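Local coordinates for protein 303aa long hypothetical esterase (Sulfolobus tokodaii, PDB 3AIN) that probably hydrolyses carboxylic esters as a thermostable, dimeric carboxylesterase of the hormone-sensitive-lipase-like group, built on the alpha/beta hydrolase fold, at residues E60-I65 and R80-K85; G104-Y109 and T124-Y129; D110-A115 and G294-F299; N118-V123 and Y314-V319. The protein carries 1 engineered substitution. One frame throughout, in Å; residues are numbered along the deposited sequence.

Interaction 1: E60-I65 and R80-K85; sequences EEVGKI and RVYYPK
Ile65 lies alongside the Tyr82 ring, both side chains pointing the same way, with CG1 of Ile65 3.9 Å from CD1 of Tyr82. The two branches of Ile65 divide the work. CG1 leans on the tyrosine, while CG2, placed opposite the backbone N by the chi1 of -59°, reaches the aliphatic part of Arg80, 3.5 Å from its CG. That same Arg80 CG sits over one face of the Tyr82 ring, offset toward the rim. The guanidinium goes on to salt bridges with Asp67, Glu107 and Asp110, and the Tyr82 hydroxyl also bonds Asp110. These segments are the open end of the antiparallel hairpin 64-71/76-83, at the edge of the central sheet, where Gly63 and Lys64 both face Tyr83 in a classic beta bulge. Tyr83 N gives a nearly straight bond to Lys64 O (2.9 Å), whereas Gly63 N meets Tyr83 O at 2.7 Å with a bent N-H angle of 137°. On the sheet face away from Ile65, the Lys64 chain runs beside the Tyr83 ring, bending late so that its CE comes 3.7 Å from Tyr83 CE2. Beyond the bulge, Lys85 curls back until its CE touches Glu61 O at 3.4 Å.

Interaction 2: G104-Y109 and T124-Y129; sequences GDIESY and TISVDY. With PO4 (phosphate ion), chain F.
Asp128 takes the backbone N-H of Ile106 on its OD1, 3.1 Å from Ile106 N, and this is the direct hydrogen bond between 104-109 and 124-129. The donor stands 43° out of the carboxylate plane. Two waters add bridges: one donates to Asp105 OD2 and Asp128 OD2, so it links two carboxylates, and the other joins Ile106 O to Ser126 OG. Within the loop, Asp105 OD2 receives Glu107 N in an Asx turn, and its OD1 receives Ser108 N, an Asx motif, and Ser108 OG (2.7 Å) from the same face. In van der Waals contact, the Ile106 and Asp128 side chains cross at a slant, Ile106 CD1 3.6 Å from Asp128 CB and also near Ser126 O. The Tyr109 hydroxyl lies 2.9 Å from O2 of a phosphate, probably from the crystallisation liquor, and within hydrogen-bonding reach of Asp169. The loop leads into helix 110-120, with Tyr109 as N-cap, and rests against the end of strand 123-127, which runs between strands 76-83 and 92-96 in the sheet, while helix 43-54 touches Asp105 and Ser108.

Interaction 3: D110-A115 and G294-F299; sequences DPLCRA and GFVSFF
Phe299 holds CG between its backbone N and carbonyl carbon (chi1 67°), which sends the ring into helix 110-120, and Leu112 swings CG opposite its own N (chi1 174°), carrying CD1 toward the other segment. The far end of the ring then nestles among one turn of the helix: CZ lies 3.8 Å from Ala115 CB and 3.7 Å from Pro111 O, and CE2 lies 3.8 Å from Leu112 CA. All three approach obliquely. Leu112 CD1 continues past the ring, 4.1 Å from Phe299 CD2, to meet Val296 CG1 at 3.9 Å, the leucine and valine chains crossing at about a right angle. In this alpha/beta hydrolase fold the contact sets the helix that follows strand 92-96 against the loop between strand 283-288 and helix 303-321. Ile309 of that last helix touches both Leu112 and Phe299, and Tyr95 backs Leu112 from the sheet. On the helix itself, Asp110 OD2 receives Arg114 NE at 2.7 Å, with the carboxylate oxygen in the guanidinium plane; Arg59 shares that oxygen.

Interaction 4: N118-V123 and Y314-V319; sequences NSCQCV and YVLRKV
Ser119 O accepts the NE-H of Arg317 at 3.2 Å, and the geometry is clean: the N-H angle is 151° and NE lies nearly in line with the carbonyl bond. The oxygen sits at the edge of the guanidinium, in its plane. The arginine reaches it by bending at chi3 (-80°), which turns the chain aside after CG and CD have run along the backbone of the neighbouring helix end. On the way CG passes 3.2 Å from Cys120 O, and CD comes 4.0 Å from OE1 of Gln121, whose extended chain crosses obliquely with its amide plane steeply turned from the guanidinium. Arg317 thus binds a backbone carbonyl in the last turn of helix 110-120, and the carbonyl end of a helix would tend to favour the positive charge nearby.

One residue earlier on its helix, Leu316 CB meets Cys120 CB at 3.9 Å. Cys120 SG is tied to Cys122 SG by a disulfide of 2.1 Å, which spans the turn where Gln121 leaves helical geometry with positive phi, just before strand 123-127. Leu316 also packs on Tyr192 and Val194 of strand 192-196. Helix 303-321 lies between the end of helix 110-120, met by Leu316 and Arg317, and the second subunit, whose Glu303 and Asp307 form salt bridges with Lys318.

From the N terminus, interaction 1 closes first, pairing the two strands of the edge hairpin over a short connection, and it is complete before the others open. Interaction 2 then closes the stretch that holds helix 110-120, binding the loop before that helix to the strand after it. Interactions 3 and 4 reach far along the chain to the loop before the last helix, and to that helix itself; their segments alternate with each other and with those of interaction 2, so the three cross. Helix 110-120 serves interactions 3 and 4, one near each end. Interaction 1 is tied to the start of this helix and the loop before it, while Asn118 of interaction 4 bonds Glu60 and Glu61.

Interaction 1: E60-I65 and R80-K85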
loop_
_atom_site.group_PDB
_atom_site.type_symbol
_atom_site.label_atom_id
_atom_site.label_comp_id
_atom_site.label_asym_id
_atom_site.label_seq_id
_atom_site.Cartn_x
_atom_site.Cartn_y
_atom_site.Cartn_z
ATOM N N GLU A 60 -11.624 -9.676 15.665
ATOM C CA GLU A 60 -12.672 -9.745 14.639
ATOM C C GLU A 60 -13.260 -11.137 14.585
ATOM O O GLU A 60 -12.526 -12.130 14.544
ATOM C CB GLU A 60 -12.111 -9.354 13.261
ATOM C CG GLU A 60 -11.711 -7.893 13.171
ATOM C CD GLU A 60 -11.173 -7.489 11.818
ATOM O OE1 GLU A 60 -11.319 -8.251 10.831
ATOM O OE2 GLU A 60 -10.815 -6.304 11.687
ATOM N N GLU A 61 -14.583 -11.212 14.406
ATOM C CA GLU A 61 -15.218 -12.473 14.097
ATOM C C GLU A 61 -14.711 -12.990 12.752
ATOM O O GLU A 61 -14.621 -12.245 11.778
ATOM C CB GLU A 61 -16.745 -12.279 14.017
ATOM C CG GLU A 61 -17.545 -13.541 14.255
ATOM C CD GLU A 61 -19.027 -13.258 14.465
ATOM O OE1 GLU A 61 -19.361 -12.407 15.319
ATOM O OE2 GLU A 61 -19.849 -13.829 13.718
ATOM N N VAL A 62 -14.465 -14.295 12.678
ATOM C CA VAL A 62 -14.196 -14.915 11.388
ATOM C C VAL A 62 -15.217 -16.027 11.148
ATOM O O VAL A 62 -16.242 -16.081 11.838
ATOM C CB VAL A 62 -12.736 -15.453 11.290
ATOM C CG1 VAL A 62 -11.734 -14.277 11.361
ATOM C CG2 VAL A 62 -12.447 -16.464 12.398
ATOM N N GLY A 63 -14.997 -16.828 10.109
ATOM C CA GLY A 63 -15.926 -17.910 9.757
ATOM C C GLY A 63 -15.963 -19.069 10.736
ATOM O O GLY A 63 -17.039 -19.554 11.093
ATOM N N LYS A 64 -14.787 -19.589 11.083
ATOM C CA LYS A 64 -14.641 -20.806 11.891
ATOM C C LYS A 64 -13.163 -20.862 12.261
ATOM O O LYS A 64 -12.356 -20.318 11.525
ATOM C CB LYS A 64 -14.975 -22.040 11.051
ATOM C CG LYS A 64 -14.634 -23.363 11.700
ATOM C CD LYS A 64 -15.261 -24.518 10.916
ATOM C CE LYS A 64 -14.221 -25.545 10.486
ATOM N NZ LYS A 64 -14.003 -26.613 11.507
ATOM N N ILE A 65 -12.875 -21.239 13.501
ATOM C CA ILE A 65 -11.501 -21.495 13.937
ATOM C C ILE A 65 -11.324 -22.938 14.397
ATOM O O ILE A 65 -12.138 -23.465 15.168
ATOM C CB ILE A 65 -11.100 -20.535 15.074
ATOM C CG1 ILE A 65 -11.231 -19.085 14.597
ATOM C CG2 ILE A 65 -9.659 -20.812 15.537
ATOM C CD1 ILE A 65 -11.180 -18.044 15.718
ATOM N N ARG A 80 -3.063 -22.757 14.379
ATOM C CA ARG A 80 -4.455 -22.333 14.464
ATOM C C ARG A 80 -4.965 -21.964 13.083
ATOM O O ARG A 80 -4.308 -21.225 12.324
ATOM C CB ARG A 80 -4.646 -21.168 15.438
ATOM C CG ARG A 80 -6.119 -20.730 15.535
ATOM C CD ARG A 80 -6.414 -19.838 16.719
ATOM N NE ARG A 80 -6.304 -20.599 17.967
ATOM C CZ ARG A 80 -6.020 -20.074 19.153
ATOM N NH1 ARG A 80 -5.916 -18.753 19.299
ATOM N NH2 ARG A 80 -5.780 -20.883 20.185
ATOM N N VAL A 81 -6.066 -22.597 12.690
ATOM C CA VAL A 81 -6.595 -22.432 11.350
ATOM C C VAL A 81 -7.796 -21.494 11.403
ATOM O O VAL A 81 -8.735 -21.717 12.173
ATOM C CB VAL A 81 -7.081 -23.783 10.788
ATOM C CG1 VAL A 81 -7.639 -23.605 9.370
ATOM C CG2 VAL A 81 -5.946 -24.822 10.838
ATOM N N TYR A 82 -7.720 -20.395 10.660
ATOM C CA TYR A 82 -8.826 -19.401 10.617
ATOM C C TYR A 82 -9.469 -19.491 9.230
ATOM O O TYR A 82 -8.825 -19.266 8.202
ATOM C CB TYR A 82 -8.308 -17.958 10.829
ATOM C CG TYR A 82 -7.508 -17.731 12.102
ATOM C CD1 TYR A 82 -8.097 -17.149 13.231
ATOM C CD2 TYR A 82 -6.152 -18.082 12.173
ATOM C CE1 TYR A 82 -7.357 -16.922 14.403
ATOM C CE2 TYR A 82 -5.394 -17.754 13.290
ATOM C CZ TYR A 82 -6.009 -17.235 14.417
ATOM O OH TYR A 82 -5.268 -16.969 15.529
ATOM N N TYR A 83 -10.782 -19.712 9.210
ATOM C CA TYR A 83 -11.542 -19.650 7.961
ATOM C C TYR A 83 -12.253 -18.306 7.839
ATOM O O TYR A 83 -12.761 -17.777 8.822
ATOM C CB TYR A 83 -12.620 -20.747 7.959
ATOM C CG TYR A 83 -12.064 -22.141 7.846
ATOM C CD1 TYR A 83 -11.961 -22.754 6.611
ATOM C CD2 TYR A 83 -11.703 -22.859 8.971
ATOM C CE1 TYR A 83 -11.470 -24.041 6.490
ATOM C CE2 TYR A 83 -11.231 -24.164 8.860
ATOM C CZ TYR A 83 -11.117 -24.737 7.617
ATOM O OH TYR A 83 -10.633 -26.022 7.493
ATOM N N PRO A 84 -12.343 -17.779 6.622
ATOM C CA PRO A 84 -13.054 -16.520 6.446
ATOM C C PRO A 84 -14.555 -16.770 6.427
ATOM O O PRO A 84 -14.993 -17.924 6.505
ATOM C CB PRO A 84 -12.599 -16.059 5.065
ATOM C CG PRO A 84 -12.329 -17.313 4.334
ATOM C CD PRO A 84 -11.765 -18.270 5.360
ATOM N N LYS A 85 -15.320 -15.686 6.308
ATOM C CA LYS A 85 -16.773 -15.754 6.370
ATOM C C LYS A 85 -17.353 -16.133 5.009
ATOM O O LYS A 85 -18.552 -16.361 4.894
ATOM C CB LYS A 85 -17.356 -14.404 6.832
ATOM C CG LYS A 85 -16.802 -13.844 8.127
ATOM C CD LYS A 85 -16.532 -12.335 7.970
ATOM C CE LYS A 85 -16.738 -11.556 9.261
ATOM N NZ LYS A 85 -18.137 -11.668 9.747
#

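Interaction 2: G104-Y109 and T124-Y129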
loop_
_atom_site.group_PDB
_atom_site.type_symbol
_atom_site.label_atom_id
_atom_site.label_comp_id
_atom_site.label_asym_id
_atom_site.label_seq_id
_atom_site.Cartn_x
_atom_site.Cartn_y
_atom_site.Cartn_z
ATOM N N GLY A 104 6.292 -14.003 21.336
ATOM C CA GLY A 104 5.111 -14.196 20.498
ATOM C C GLY A 104 4.692 -15.646 20.316
ATOM O O GLY A 104 5.384 -16.571 20.760
ATOM N N ASP A 105 3.455 -15.823 19.866
ATOM C CA ASP A 105 2.833 -17.129 19.818
ATOM C C ASP A 105 1.454 -16.977 19.183
ATOM O O ASP A 105 1.038 -15.874 18.863
ATOM C CB ASP A 105 2.687 -17.669 21.236
ATOM C CG ASP A 105 1.611 -16.971 21.999
ATOM O OD1 ASP A 105 1.746 -15.750 22.217
ATOM O OD2 ASP A 105 0.617 -17.649 22.338
ATOM N N ILE A 106 0.757 -18.092 19.022
ATOM C CA ILE A 106 -0.537 -18.085 18.353
ATOM C C ILE A 106 -1.553 -17.194 19.076
ATOM O O ILE A 106 -2.279 -16.419 18.436
ATOM C CB ILE A 106 -1.101 -19.515 18.266
ATOM C CG1 ILE A 106 -0.461 -20.260 17.096
ATOM C CG2 ILE A 106 -2.632 -19.488 18.140
ATOM C CD1 ILE A 106 -0.739 -21.764 17.156
ATOM N N GLU A 107 -1.539 -17.218 20.410
ATOM C CA GLU A 107 -2.518 -16.415 21.139
ATOM C C GLU A 107 -2.285 -14.917 21.003
ATOM O O GLU A 107 -3.219 -14.176 20.739
ATOM C CB GLU A 107 -2.622 -16.816 22.620
ATOM C CG GLU A 107 -2.745 -18.309 22.864
ATOM C CD GLU A 107 -4.109 -18.870 22.502
ATOM O OE1 GLU A 107 -4.220 -20.110 22.404
ATOM O OE2 GLU A 107 -5.026 -18.076 22.198
ATOM N N SER A 108 -1.040 -14.471 21.195
ATOM C CA SER A 108 -0.763 -13.046 21.144
ATOM C C SER A 108 -0.973 -12.507 19.730
ATOM O O SER A 108 -1.270 -11.333 19.559
ATOM C CB SER A 108 0.652 -12.702 21.666
ATOM O OG SER A 108 1.668 -13.379 20.936
ATOM N N TYR A 109 -0.862 -13.393 18.733
ATOM C CA TYR A 109 -1.032 -13.010 17.325
ATOM C C TYR A 109 -2.436 -13.302 16.802
ATOM O O TYR A 109 -2.772 -12.982 15.647
ATOM C CB TYR A 109 0.041 -13.690 16.461
ATOM C CG TYR A 109 1.271 -12.807 16.323
ATOM C CD1 TYR A 109 1.516 -12.120 15.142
ATOM C CD2 TYR A 109 2.133 -12.612 17.411
ATOM C CE1 TYR A 109 2.547 -11.218 15.055
ATOM C CE2 TYR A 109 3.240 -11.779 17.308
ATOM C CZ TYR A 109 3.469 -11.126 16.102
ATOM O OH TYR A 109 4.579 -10.291 15.994
ATOM N N THR A 124 -6.244 -18.749 6.910
ATOM C CA THR A 124 -4.935 -18.410 7.469
ATOM C C THR A 124 -4.574 -19.479 8.474
ATOM O O THR A 124 -5.366 -19.806 9.351
ATOM C CB THR A 124 -4.996 -17.036 8.153
ATOM O OG1 THR A 124 -5.375 -16.069 7.166
ATOM C CG2 THR A 124 -3.612 -16.656 8.727
ATOM N N ILE A 125 -3.324 -19.928 8.405
ATOM C CA ILE A 125 -2.835 -20.934 9.327
ATOM C C ILE A 125 -1.624 -20.404 10.065
ATOM O O ILE A 125 -0.536 -20.261 9.509
ATOM C CB ILE A 125 -2.512 -22.255 8.625
ATOM C CG1 ILE A 125 -3.796 -22.770 7.955
ATOM C CG2 ILE A 125 -2.001 -23.291 9.663
ATOM C CD1 ILE A 125 -3.595 -24.125 7.235
ATOM N N SER A 126 -1.841 -20.130 11.337
ATOM C CA SER A 126 -0.832 -19.485 12.169
ATOM C C SER A 126 -0.037 -20.542 12.901
ATOM O O SER A 126 -0.603 -21.373 13.625
ATOM C CB SER A 126 -1.507 -18.542 13.159
ATOM O OG SER A 126 -0.541 -17.907 14.010
ATOM N N VAL A 127 1.281 -20.517 12.703
ATOM C CA VAL A 127 2.155 -21.633 13.120
ATOM C C VAL A 127 2.884 -21.323 14.446
ATOM O O VAL A 127 3.503 -20.266 14.594
ATOM C CB VAL A 127 3.179 -21.933 11.982
ATOM C CG1 VAL A 127 4.193 -22.983 12.408
ATOM C CG2 VAL A 127 2.431 -22.337 10.742
ATOM N N ASP A 128 2.820 -22.251 15.410
ATOM C CA ASP A 128 3.510 -22.079 16.703
ATOM C C ASP A 128 4.881 -22.779 16.622
ATOM O O ASP A 128 5.063 -23.919 17.096
ATOM C CB ASP A 128 2.667 -22.665 17.854
ATOM C CG ASP A 128 2.440 -21.682 19.025
ATOM O OD1 ASP A 128 2.765 -20.478 18.930
ATOM O OD2 ASP A 128 1.785 -22.094 20.014
ATOM N N TYR A 129 5.775 -22.186 15.842
ATOM C CA TYR A 129 7.116 -22.753 15.676
ATOM C C TYR A 129 7.886 -22.701 17.007
ATOM O O TYR A 129 7.637 -21.845 17.862
ATOM C CB TYR A 129 7.879 -22.029 14.552
ATOM C CG TYR A 129 8.021 -20.522 14.763
ATOM C CD1 TYR A 129 9.033 -20.001 15.581
ATOM C CD2 TYR A 129 7.110 -19.619 14.186
ATOM C CE1 TYR A 129 9.205 -18.602 15.735
ATOM C CE2 TYR A 129 7.285 -18.211 14.331
ATOM C CZ TYR A 129 8.295 -17.739 15.170
ATOM O OH TYR A 129 8.494 -16.389 15.319
HETATM P P PO4 F . 7.427 -7.857 17.448
HETATM O O1 PO4 F . 7.266 -7.394 16.013
HETATM O O2 PO4 F . 6.353 -8.867 17.837
HETATM O O3 PO4 F . 7.337 -6.656 18.360
HETATM O O4 PO4 F . 8.783 -8.511 17.577
HETATM O O HOH W 1 0.661 -20.803 22.179
HETATM O O HOH W 2 -2.402 -16.560 15.704
#

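Interaction 3: D110-A115 and G294-F299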
loop_
_atom_site.group_PDB
_atom_site.type_symbol
_atom_site.label_atom_id
_atom_site.label_comp_id
_atom_site.label_asym_id
_atom_site.label_seq_id
_atom_site.Cartn_x
_atom_site.Cartn_y
_atom_site.Cartn_z
ATOM N N ASP A 110 -3.322 -13.728 17.704
ATOM C CA ASP A 110 -4.690 -14.085 17.287
ATOM C C ASP A 110 -5.497 -12.904 16.691
ATOM O O ASP A 110 -6.140 -13.047 15.650
ATOM C CB ASP A 110 -5.430 -14.766 18.449
ATOM C CG ASP A 110 -6.791 -15.302 18.051
ATOM O OD1 ASP A 110 -6.858 -16.430 17.503
ATOM O OD2 ASP A 110 -7.796 -14.629 18.376
ATOM N N PRO A 111 -5.425 -11.711 17.305
ATOM C CA PRO A 111 -6.163 -10.584 16.714
ATOM C C PRO A 111 -5.666 -10.234 15.322
ATOM O O PRO A 111 -6.473 -9.975 14.418
ATOM C CB PRO A 111 -5.883 -9.431 17.674
ATOM C CG PRO A 111 -5.628 -10.105 18.991
ATOM C CD PRO A 111 -4.879 -11.386 18.634
ATOM N N LEU A 112 -4.347 -10.190 15.152
ATOM C CA LEU A 112 -3.809 -9.885 13.827
ATOM C C LEU A 112 -4.189 -10.949 12.788
ATOM O O LEU A 112 -4.579 -10.614 11.682
ATOM C CB LEU A 112 -2.289 -9.705 13.894
ATOM C CG LEU A 112 -1.631 -9.516 12.523
ATOM C CD1 LEU A 112 -2.155 -8.216 11.851
ATOM C CD2 LEU A 112 -0.091 -9.439 12.670
ATOM N N CYS A 113 -4.095 -12.231 13.132
ATOM C CA CYS A 113 -4.459 -13.262 12.150
ATOM C C CYS A 113 -5.947 -13.239 11.789
ATOM O O CYS A 113 -6.288 -13.501 10.653
ATOM C CB CYS A 113 -4.056 -14.661 12.631
ATOM S SG CYS A 113 -2.241 -14.896 12.609
ATOM N N ARG A 114 -6.820 -12.910 12.747
ATOM C CA ARG A 114 -8.241 -12.725 12.402
ATOM C C ARG A 114 -8.420 -11.575 11.417
ATOM O O ARG A 114 -9.121 -11.707 10.407
ATOM C CB ARG A 114 -9.085 -12.483 13.656
ATOM C CG ARG A 114 -9.177 -13.700 14.579
ATOM C CD ARG A 114 -9.686 -13.226 15.951
ATOM N NE ARG A 114 -9.994 -14.326 16.859
ATOM C CZ ARG A 114 -11.199 -14.881 16.969
ATOM N NH1 ARG A 114 -12.197 -14.472 16.192
ATOM N NH2 ARG A 114 -11.390 -15.887 17.806
ATOM N N ALA A 115 -7.749 -10.454 11.670
ATOM C CA ALA A 115 -7.862 -9.333 10.771
ATOM C C ALA A 115 -7.336 -9.636 9.365
ATOM O O ALA A 115 -7.964 -9.274 8.378
ATOM C CB ALA A 115 -7.173 -8.104 11.346
ATOM N N GLY A 294 6.906 -2.983 13.735
ATOM C CA GLY A 294 5.803 -3.540 14.544
ATOM C C GLY A 294 4.438 -2.936 14.266
ATOM O O GLY A 294 3.447 -3.346 14.873
ATOM N N PHE A 295 4.385 -1.881 13.461
ATOM C CA PHE A 295 3.170 -1.062 13.388
ATOM C C PHE A 295 1.934 -1.824 12.911
ATOM O O PHE A 295 0.806 -1.461 13.251
ATOM C CB PHE A 295 3.378 0.197 12.530
ATOM C CG PHE A 295 3.328 -0.069 11.042
ATOM C CD1 PHE A 295 2.165 0.193 10.318
ATOM C CD2 PHE A 295 4.473 -0.451 10.361
ATOM C CE1 PHE A 295 2.115 -0.068 8.911
ATOM C CE2 PHE A 295 4.451 -0.718 8.996
ATOM C CZ PHE A 295 3.273 -0.489 8.254
ATOM N N VAL A 296 2.133 -2.929 12.194
ATOM C CA VAL A 296 0.979 -3.688 11.716
ATOM C C VAL A 296 0.295 -4.442 12.853
ATOM O O VAL A 296 -0.936 -4.570 12.862
ATOM C CB VAL A 296 1.391 -4.657 10.603
ATOM C CG1 VAL A 296 0.217 -5.600 10.250
ATOM C CG2 VAL A 296 1.824 -3.851 9.350
ATOM N N SER A 297 1.063 -4.805 13.876
ATOM C CA SER A 297 0.488 -5.422 15.084
ATOM C C SER A 297 -0.404 -4.456 15.828
ATOM O O SER A 297 -1.277 -4.876 16.605
ATOM C CB SER A 297 1.611 -5.902 16.014
ATOM O OG SER A 297 2.178 -7.082 15.482
ATOM N N PHE A 298 -0.096 -3.170 15.701
ATOM C CA PHE A 298 -0.859 -2.134 16.397
ATOM C C PHE A 298 -1.961 -1.512 15.539
ATOM O O PHE A 298 -2.412 -0.407 15.832
ATOM C CB PHE A 298 0.093 -1.071 16.946
ATOM C CG PHE A 298 1.157 -1.636 17.833
ATOM C CD1 PHE A 298 0.817 -2.218 19.043
ATOM C CD2 PHE A 298 2.478 -1.646 17.433
ATOM C CE1 PHE A 298 1.768 -2.842 19.815
ATOM C CE2 PHE A 298 3.442 -2.243 18.219
ATOM C CZ PHE A 298 3.074 -2.902 19.373
ATOM N N PHE A 299 -2.524 -2.306 14.621
ATOM C CA PHE A 299 -3.568 -1.829 13.713
ATOM C C PHE A 299 -4.790 -1.189 14.370
ATOM O O PHE A 299 -5.422 -0.348 13.754
ATOM C CB PHE A 299 -4.000 -2.914 12.711
ATOM C CG PHE A 299 -4.707 -4.089 13.348
ATOM C CD1 PHE A 299 -6.096 -4.128 13.414
ATOM C CD2 PHE A 299 -3.988 -5.174 13.828
ATOM C CE1 PHE A 299 -6.746 -5.212 13.992
ATOM C CE2 PHE A 299 -4.620 -6.251 14.447
ATOM C CZ PHE A 299 -6.011 -6.275 14.521
#

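Interaction 4: N118-V123 and Y314-V319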
loop_
_atom_site.group_PDB
_atom_site.type_symbol
_atom_site.label_atom_id
_atom_site.label_comp_id
_atom_site.label_asym_id
_atom_site.label_seq_id
_atom_site.Cartn_x
_atom_site.Cartn_y
_atom_site.Cartn_z
ATOM N N ASN A 118 -9.874 -11.942 7.488
ATOM C CA ASN A 118 -11.022 -11.197 6.941
ATOM C C ASN A 118 -10.640 -10.304 5.764
ATOM O O ASN A 118 -11.419 -10.117 4.821
ATOM C CB ASN A 118 -11.737 -10.401 8.040
ATOM C CG ASN A 118 -12.504 -11.293 9.003
ATOM O OD1 ASN A 118 -12.938 -12.393 8.636
ATOM N ND2 ASN A 118 -12.536 -10.901 10.269
ATOM N N SER A 119 -9.441 -9.733 5.824
ATOM C CA SER A 119 -8.958 -8.899 4.743
ATOM C C SER A 119 -8.664 -9.687 3.464
ATOM O O SER A 119 -8.980 -9.184 2.364
ATOM C CB SER A 119 -7.733 -8.054 5.179
ATOM O OG SER A 119 -7.368 -7.143 4.138
ATOM N N CYS A 120 -7.945 -10.821 3.581
ATOM C CA CYS A 120 -7.590 -11.654 2.392
ATOM C C CYS A 120 -8.709 -12.579 1.934
ATOM O O CYS A 120 -8.595 -13.161 0.864
ATOM C CB CYS A 120 -6.296 -12.499 2.532
ATOM S SG CYS A 120 -6.176 -13.734 3.893
ATOM N N GLN A 121 -9.731 -12.738 2.765
ATOM C CA GLN A 121 -10.786 -13.745 2.536
ATOM C C GLN A 121 -10.189 -15.087 2.170
ATOM O O GLN A 121 -10.570 -15.740 1.185
ATOM C CB GLN A 121 -11.775 -13.252 1.497
ATOM C CG GLN A 121 -12.400 -11.951 1.968
ATOM C CD GLN A 121 -13.591 -11.543 1.158
ATOM O OE1 GLN A 121 -13.570 -11.634 -0.066
ATOM N NE2 GLN A 121 -14.549 -10.900 1.814
ATOM N N CYS A 122 -9.285 -15.522 3.028
ATOM C CA CYS A 122 -8.500 -16.691 2.754
ATOM C C CYS A 122 -8.316 -17.444 4.071
ATOM O O CYS A 122 -8.673 -16.927 5.124
ATOM C CB CYS A 122 -7.197 -16.270 2.104
ATOM S SG CYS A 122 -5.963 -15.746 3.284
ATOM N N VAL A 123 -8.077 -18.749 3.988
ATOM C CA VAL A 123 -7.762 -19.501 5.202
ATOM C C VAL A 123 -6.370 -19.079 5.636
ATOM O O VAL A 123 -5.445 -19.054 4.836
ATOM C CB VAL A 123 -7.763 -21.014 4.921
ATOM C CG1 VAL A 123 -7.267 -21.790 6.137
ATOM C CG2 VAL A 123 -9.172 -21.436 4.538
ATOM N N TYR A 314 -5.632 -7.169 -0.326
ATOM C CA TYR A 314 -5.816 -6.966 -1.747
ATOM C C TYR A 314 -4.898 -7.855 -2.591
ATOM O O TYR A 314 -5.366 -8.516 -3.520
ATOM C CB TYR A 314 -5.616 -5.504 -2.166
ATOM C CG TYR A 314 -5.575 -5.391 -3.679
ATOM C CD1 TYR A 314 -6.724 -5.553 -4.421
ATOM C CD2 TYR A 314 -4.356 -5.400 -4.347
ATOM C CE1 TYR A 314 -6.680 -5.543 -5.796
ATOM C CE2 TYR A 314 -4.292 -5.468 -5.707
ATOM C CZ TYR A 314 -5.457 -5.524 -6.435
ATOM O OH TYR A 314 -5.376 -5.733 -7.795
ATOM N N VAL A 315 -3.605 -7.896 -2.270
ATOM C CA VAL A 315 -2.687 -8.672 -3.103
ATOM C C VAL A 315 -2.991 -10.159 -3.045
ATOM O O VAL A 315 -2.827 -10.863 -4.034
ATOM C CB VAL A 315 -1.182 -8.406 -2.860
ATOM C CG1 VAL A 315 -0.886 -6.905 -3.053
ATOM C CG2 VAL A 315 -0.700 -8.924 -1.477
ATOM N N LEU A 316 -3.390 -10.650 -1.880
ATOM C CA LEU A 316 -3.705 -12.086 -1.791
ATOM C C LEU A 316 -5.035 -12.425 -2.470
ATOM O O LEU A 316 -5.155 -13.469 -3.124
ATOM C CB LEU A 316 -3.705 -12.546 -0.338
ATOM C CG LEU A 316 -2.303 -12.576 0.292
ATOM C CD1 LEU A 316 -2.379 -13.111 1.717
ATOM C CD2 LEU A 316 -1.281 -13.372 -0.574
ATOM N N ARG A 317 -6.016 -11.542 -2.369
ATOM C CA ARG A 317 -7.261 -11.781 -3.125
ATOM C C ARG A 317 -6.979 -11.797 -4.615
ATOM O O ARG A 317 -7.522 -12.627 -5.367
ATOM C CB ARG A 317 -8.345 -10.762 -2.777
ATOM C CG ARG A 317 -8.931 -10.985 -1.396
ATOM C CD ARG A 317 -10.095 -10.038 -1.097
ATOM N NE ARG A 317 -9.649 -8.702 -0.700
ATOM C CZ ARG A 317 -9.803 -7.611 -1.446
ATOM N NH1 ARG A 317 -10.361 -7.697 -2.645
ATOM N NH2 ARG A 317 -9.319 -6.447 -1.035
ATOM N N LYS A 318 -6.133 -10.870 -5.051
ATOM C CA LYS A 318 -5.743 -10.812 -6.461
ATOM C C LYS A 318 -5.065 -12.112 -6.885
ATOM O O LYS A 318 -5.397 -12.693 -7.942
ATOM C CB LYS A 318 -4.815 -9.607 -6.714
ATOM C CG LYS A 318 -4.153 -9.582 -8.090
ATOM C CD LYS A 318 -3.036 -8.510 -8.163
ATOM C CE LYS A 318 -1.747 -9.007 -7.480
ATOM N NZ LYS A 318 -0.580 -8.103 -7.747
ATOM N N VAL A 319 -4.020 -12.511 -6.158
ATOM C CA VAL A 319 -3.266 -13.694 -6.585
ATOM C C VAL A 319 -4.069 -14.996 -6.464
ATOM O O VAL A 319 -3.928 -15.866 -7.310
ATOM C CB VAL A 319 -1.876 -13.824 -5.885
ATOM C CG1 VAL A 319 -2.024 -14.333 -4.462
ATOM C CG2 VAL A 319 -0.973 -14.770 -6.679
#